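PDB 6MF4: cell cycle serine/threonine-protein kinase CDC5/MSD2 from Saccharomyces cerevisiae, which phosphorylates serine and threonine residues of proteins such as SCC1 and NET1 and is required for the cell cycle, including mitotic exit; this chain is its phosphoprotein-binding polo-box domain. Local coordinates for residues D225-L237 and Y240-L252. Numbering follows the deposited sequence.
Sequences DHHKMAISDGGKL and YISPSHESTTYPL
Lys228 and Ile241 form an antiparallel hydrogen-bonded pair in polo box 2, where strands 228-232 and 237-241 make a beta hairpin and strand 247-251 closes one edge of the antiparallel sheet. Lys228 N donates to Ile241 O at 3.0 Å, in the carbonyl plane and nearly straight (171°); Ile241 N returns a bond to Lys228 O. Just before strand 228-232 one side-chain bond adds to this: His227 ND1 and Tyr240 OH lie 2.5 Å apart, a short hydrogen bond that either could donate. With CG anti to its backbone N (chi1 173°), Tyr240 carries its hydroxyl away from the Asp233-Lys236 turn to the imidazole edge, a reach that suits a long, rigid phenol. Asp225 OD1 accepts from His227 N in an Asx turn, steadying the backbone that carries this histidine. A water donates to both His226 O and Ser242 O, bridging the two segments just beyond the strand ends, while His226 NE2 and His245 NE2 make a weak bond of 3.4 Å. At the other end, Leu252 N, just after the N-cap residue Pro251, donates to Lys236 O at 2.8 Å from above the carbonyl plane, tying the start of helix 252-258 to the hairpin turn. In that type I' turn, from Asp233 to Lys236, Gly234 and Gly235 take the central places at positive phi, and at Gly235 a CB would jam against Gly234 O; Lys236 and Leu237 face Ser232 in a classic beta bulge. Lys228 CB lies 3.9 Å from CD1 of the branched Ile241, while on the other face Met229 meets the Tyr240 ring edge and, like Leu252, packs on Phe269 of helix 269-283. The compact Pro243 ring meets the His227 imidazole obliquely, its CG 3.3 Å from His227 CE1.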
loop_
_atom_site.group_PDB
_atom_site.type_symbol
_atom_site.label_atom_id
_atom_site.label_comp_id
_atom_site.label_asym_id
_atom_site.label_seq_id
_atom_site.Cartn_x
_atom_site.Cartn_y
_atom_site.Cartn_z
ATOM N N ASP A 225 1.054 -12.303 -13.115
ATOM C CA ASP A 225 0.738 -11.993 -14.511
ATOM C C ASP A 225 0.867 -10.498 -14.813
ATOM O O ASP A 225 0.474 -10.031 -15.883
ATOM C CB ASP A 225 -0.676 -12.480 -14.852
ATOM C CG ASP A 225 -1.749 -11.813 -14.004
ATOM O OD1 ASP A 225 -1.396 -11.031 -13.099
ATOM O OD2 ASP A 225 -2.950 -12.082 -14.236
ATOM N N HIS A 226 1.422 -9.759 -13.859
ATOM C CA HIS A 226 1.658 -8.323 -13.992
ATOM C C HIS A 226 0.363 -7.521 -14.057
ATOM O O HIS A 226 0.386 -6.319 -14.335
ATOM C CB HIS A 226 2.514 -8.021 -15.224
ATOM C CG HIS A 226 3.327 -6.769 -15.090
ATOM N ND1 HIS A 226 4.231 -6.579 -14.067
ATOM C CD2 HIS A 226 3.364 -5.643 -15.840
ATOM C CE1 HIS A 226 4.796 -5.392 -14.197
ATOM N NE2 HIS A 226 4.284 -4.803 -15.263
ATOM N N HIS A 227 -0.765 -8.180 -13.811
ATOM C CA HIS A 227 -1.987 -7.458 -13.518
ATOM C C HIS A 227 -1.888 -7.054 -12.054
ATOM O O HIS A 227 -1.474 -7.857 -11.216
ATOM C CB HIS A 227 -3.237 -8.308 -13.779
ATOM C CG HIS A 227 -3.374 -8.775 -15.199
ATOM N ND1 HIS A 227 -3.647 -7.915 -16.240
ATOM C CD2 HIS A 227 -3.294 -10.013 -15.742
ATOM C CE1 HIS A 227 -3.722 -8.603 -17.369
ATOM N NE2 HIS A 227 -3.512 -9.876 -17.092
ATOM N N LYS A 228 -2.226 -5.805 -11.756
ATOM C CA LYS A 228 -2.220 -5.325 -10.383
ATOM C C LYS A 228 -3.580 -4.780 -10.026
ATOM O O LYS A 228 -4.294 -4.233 -10.870
ATOM C CB LYS A 228 -1.172 -4.237 -10.167
ATOM C CG LYS A 228 0.161 -4.494 -10.809
ATOM C CD LYS A 228 1.089 -3.314 -10.558
ATOM C CE LYS A 228 2.298 -3.344 -11.465
ATOM N NZ LYS A 228 2.742 -4.725 -11.742
ATOM N N MET A 229 -3.930 -4.929 -8.758
ATOM C CA MET A 229 -5.177 -4.403 -8.248
ATOM C C MET A 229 -4.926 -3.705 -6.928
ATOM O O MET A 229 -4.155 -4.191 -6.095
ATOM C CB MET A 229 -6.200 -5.522 -8.082
ATOM C CG MET A 229 -6.729 -6.050 -9.407
ATOM S SD MET A 229 -7.705 -7.554 -9.226
ATOM C CE MET A 229 -8.833 -7.086 -7.915
ATOM N N ALA A 230 -5.563 -2.553 -6.760
ATOM C CA ALA A 230 -5.509 -1.824 -5.504
ATOM C C ALA A 230 -6.917 -1.672 -4.943
ATOM O O ALA A 230 -7.841 -1.299 -5.661
ATOM C CB ALA A 230 -4.859 -0.468 -5.695
ATOM N N ILE A 231 -7.066 -1.981 -3.658
ATOM C CA ILE A 231 -8.333 -1.832 -2.953
ATOM C C ILE A 231 -8.254 -0.626 -2.020
ATOM O O ILE A 231 -7.350 -0.538 -1.186
ATOM C CB ILE A 231 -8.670 -3.095 -2.132
ATOM C CG1 ILE A 231 -8.650 -4.350 -3.014
ATOM C CG2 ILE A 231 -10.014 -2.948 -1.441
ATOM C CD1 ILE A 231 -9.703 -4.372 -4.130
ATOM N N SER A 232 -9.200 0.299 -2.157
ATOM C CA SER A 232 -9.206 1.509 -1.340
ATOM C C SER A 232 -10.600 1.858 -0.846
ATOM O O SER A 232 -11.584 1.208 -1.200
ATOM C CB SER A 232 -8.626 2.690 -2.127
ATOM O OG SER A 232 -9.387 2.958 -3.295
ATOM N N ASP A 233 -10.664 2.901 -0.025
ATOM C CA ASP A 233 -11.909 3.362 0.566
ATOM C C ASP A 233 -12.611 2.229 1.307
ATOM O O ASP A 233 -13.794 1.958 1.089
ATOM C CB ASP A 233 -12.820 3.951 -0.510
ATOM C CG ASP A 233 -13.976 4.744 0.072
ATOM O OD1 ASP A 233 -13.910 5.114 1.264
ATOM O OD2 ASP A 233 -14.949 5.003 -0.665
ATOM N N GLY A 234 -11.864 1.562 2.177
ATOM C CA GLY A 234 -12.416 0.524 3.022
ATOM C C GLY A 234 -13.048 -0.607 2.240
ATOM O O GLY A 234 -14.083 -1.137 2.637
ATOM N N GLY A 235 -12.435 -0.974 1.120
ATOM C CA GLY A 235 -12.910 -2.100 0.337
ATOM C C GLY A 235 -13.996 -1.775 -0.675
ATOM O O GLY A 235 -14.495 -2.676 -1.350
ATOM N N LYS A 236 -14.356 -0.500 -0.796
ATOM C CA LYS A 236 -15.449 -0.102 -1.685
ATOM C C LYS A 236 -14.996 0.185 -3.115
ATOM O O LYS A 236 -15.804 0.135 -4.041
ATOM C CB LYS A 236 -16.154 1.136 -1.134
ATOM C CG LYS A 236 -16.895 0.902 0.165
ATOM C CD LYS A 236 -17.735 2.113 0.516
ATOM C CE LYS A 236 -17.725 2.396 2.004
ATOM N NZ LYS A 236 -16.363 2.748 2.495
ATOM N N LEU A 237 -13.715 0.493 -3.289
ATOM C CA LEU A 237 -13.173 0.823 -4.605
ATOM C C LEU A 237 -12.092 -0.165 -5.006
ATOM O O LEU A 237 -11.277 -0.571 -4.177
ATOM C CB LEU A 237 -12.595 2.239 -4.623
ATOM C CG LEU A 237 -13.555 3.410 -4.433
ATOM C CD1 LEU A 237 -12.761 4.691 -4.264
ATOM C CD2 LEU A 237 -14.514 3.525 -5.611
ATOM N N TYR A 240 -7.832 -1.118 -11.093
ATOM C CA TYR A 240 -7.140 -2.088 -11.909
ATOM C C TYR A 240 -6.001 -1.402 -12.631
ATOM O O TYR A 240 -6.164 -0.323 -13.201
ATOM C CB TYR A 240 -8.087 -2.751 -12.905
ATOM C CG TYR A 240 -7.358 -3.636 -13.887
ATOM C CD1 TYR A 240 -6.989 -4.928 -13.543
ATOM C CD2 TYR A 240 -7.027 -3.174 -15.150
ATOM C CE1 TYR A 240 -6.317 -5.736 -14.434
ATOM C CE2 TYR A 240 -6.357 -3.974 -16.046
ATOM C CZ TYR A 240 -6.004 -5.252 -15.685
ATOM O OH TYR A 240 -5.336 -6.041 -16.589
ATOM N N ILE A 241 -4.840 -2.037 -12.582
ATOM C CA ILE A 241 -3.664 -1.554 -13.280
ATOM C C ILE A 241 -3.245 -2.636 -14.268
ATOM O O ILE A 241 -2.816 -3.717 -13.872
ATOM C CB ILE A 241 -2.516 -1.239 -12.309
ATOM C CG1 ILE A 241 -2.987 -0.286 -11.202
ATOM C CG2 ILE A 241 -1.330 -0.653 -13.056
ATOM C CD1 ILE A 241 -2.347 -0.553 -9.855
ATOM N N SER A 242 -3.390 -2.347 -15.556
ATOM C CA SER A 242 -3.091 -3.329 -16.590
ATOM C C SER A 242 -1.582 -3.542 -16.718
ATOM O O SER A 242 -0.796 -2.741 -16.199
ATOM C CB SER A 242 -3.672 -2.881 -17.930
ATOM O OG SER A 242 -2.879 -1.856 -18.501
ATOM N N PRO A 243 -1.171 -4.627 -17.402
ATOM C CA PRO A 243 0.256 -4.896 -17.624
ATOM C C PRO A 243 0.971 -3.785 -18.400
ATOM O O PRO A 243 2.202 -3.795 -18.454
ATOM C CB PRO A 243 0.248 -6.201 -18.428
ATOM C CG PRO A 243 -1.041 -6.860 -18.082
ATOM C CD PRO A 243 -2.019 -5.748 -17.852
ATOM N N SER A 244 0.213 -2.859 -18.988
ATOM C CA SER A 244 0.782 -1.680 -19.643
ATOM C C SER A 244 0.588 -0.430 -18.778
ATOM O O SER A 244 0.852 0.690 -19.222
ATOM C CB SER A 244 0.146 -1.472 -21.021
ATOM O OG SER A 244 -1.256 -1.294 -20.918
ATOM N N HIS A 245 0.102 -0.647 -17.554
ATOM C CA HIS A 245 0.031 0.373 -16.501
ATOM C C HIS A 245 -1.085 1.376 -16.746
ATOM O O HIS A 245 -1.054 2.497 -16.230
ATOM C CB HIS A 245 1.371 1.103 -16.358
ATOM C CG HIS A 245 2.493 0.210 -15.934
ATOM N ND1 HIS A 245 3.818 0.575 -16.031
ATOM C CD2 HIS A 245 2.481 -1.033 -15.401
ATOM C CE1 HIS A 245 4.575 -0.412 -15.582
ATOM N NE2 HIS A 245 3.788 -1.399 -15.194
ATOM N N GLU A 246 -2.082 0.958 -17.517
ATOM C CA GLU A 246 -3.307 1.728 -17.663
ATOM C C GLU A 246 -4.131 1.548 -16.398
ATOM O O GLU A 246 -4.506 0.423 -16.053
ATOM C CB GLU A 246 -4.093 1.283 -18.899
ATOM C CG GLU A 246 -3.375 1.541 -20.218
ATOM C CD GLU A 246 -4.096 2.553 -21.089
ATOM O OE1 GLU A 246 -5.310 2.371 -21.334
ATOM O OE2 GLU A 246 -3.453 3.532 -21.528
ATOM N N SER A 247 -4.413 2.658 -15.723
ATOM C CA SER A 247 -5.087 2.633 -14.431
ATOM C C SER A 247 -6.541 3.083 -14.536
ATOM O O SER A 247 -6.839 4.130 -15.113
ATOM C CB SER A 247 -4.337 3.520 -13.439
ATOM O OG SER A 247 -4.994 3.555 -12.187
ATOM N N THR A 248 -7.440 2.280 -13.973
ATOM C CA THR A 248 -8.865 2.589 -13.965
ATOM C C THR A 248 -9.483 2.160 -12.637
ATOM O O THR A 248 -9.204 1.068 -12.143
ATOM C CB THR A 248 -9.590 1.894 -15.125
ATOM O OG1 THR A 248 -9.114 0.546 -15.240
ATOM C CG2 THR A 248 -9.324 2.621 -16.428
ATOM N N THR A 249 -10.316 3.024 -12.067
ATOM C CA THR A 249 -10.914 2.777 -10.755
ATOM C C THR A 249 -12.427 2.652 -10.858
ATOM O O THR A 249 -13.079 3.451 -11.532
ATOM C CB THR A 249 -10.548 3.902 -9.770
ATOM O OG1 THR A 249 -9.125 3.932 -9.603
ATOM C CG2 THR A 249 -11.214 3.697 -8.409
ATOM N N TYR A 250 -12.969 1.638 -10.184
ATOM C CA TYR A 250 -14.402 1.363 -10.177
ATOM C C TYR A 250 -14.901 1.095 -8.765
ATOM O O TYR A 250 -14.133 0.644 -7.911
ATOM C CB TYR A 250 -14.732 0.144 -11.042
ATOM C CG TYR A 250 -14.215 0.198 -12.458
ATOM C CD1 TYR A 250 -12.937 -0.249 -12.767
ATOM C CD2 TYR A 250 -15.010 0.678 -13.489
ATOM C CE1 TYR A 250 -12.462 -0.210 -14.062
ATOM C CE2 TYR A 250 -14.544 0.721 -14.788
ATOM C CZ TYR A 250 -13.270 0.275 -15.069
ATOM O OH TYR A 250 -12.802 0.320 -16.363
ATOM N N PRO A 251 -16.196 1.359 -8.512
ATOM C CA PRO A 251 -16.801 0.762 -7.321
ATOM C C PRO A 251 -16.718 -0.752 -7.423
ATOM O O PRO A 251 -17.008 -1.295 -8.487
ATOM C CB PRO A 251 -18.252 1.253 -7.367
ATOM C CG PRO A 251 -18.212 2.486 -8.209
ATOM C CD PRO A 251 -17.134 2.245 -9.224
ATOM N N LEU A 252 -16.316 -1.422 -6.350
ATOM C CA LEU A 252 -16.142 -2.865 -6.390
ATOM C C LEU A 252 -17.447 -3.568 -6.757
ATOM O O LEU A 252 -17.447 -4.527 -7.527
ATOM C CB LEU A 252 -15.623 -3.375 -5.045
ATOM C CG LEU A 252 -15.469 -4.890 -4.894
ATOM C CD1 LEU A 252 -14.573 -5.469 -5.981
ATOM C CD2 LEU A 252 -14.919 -5.230 -3.514
HETATM O O HOH W 1 0.947 -3.541 -14.180
#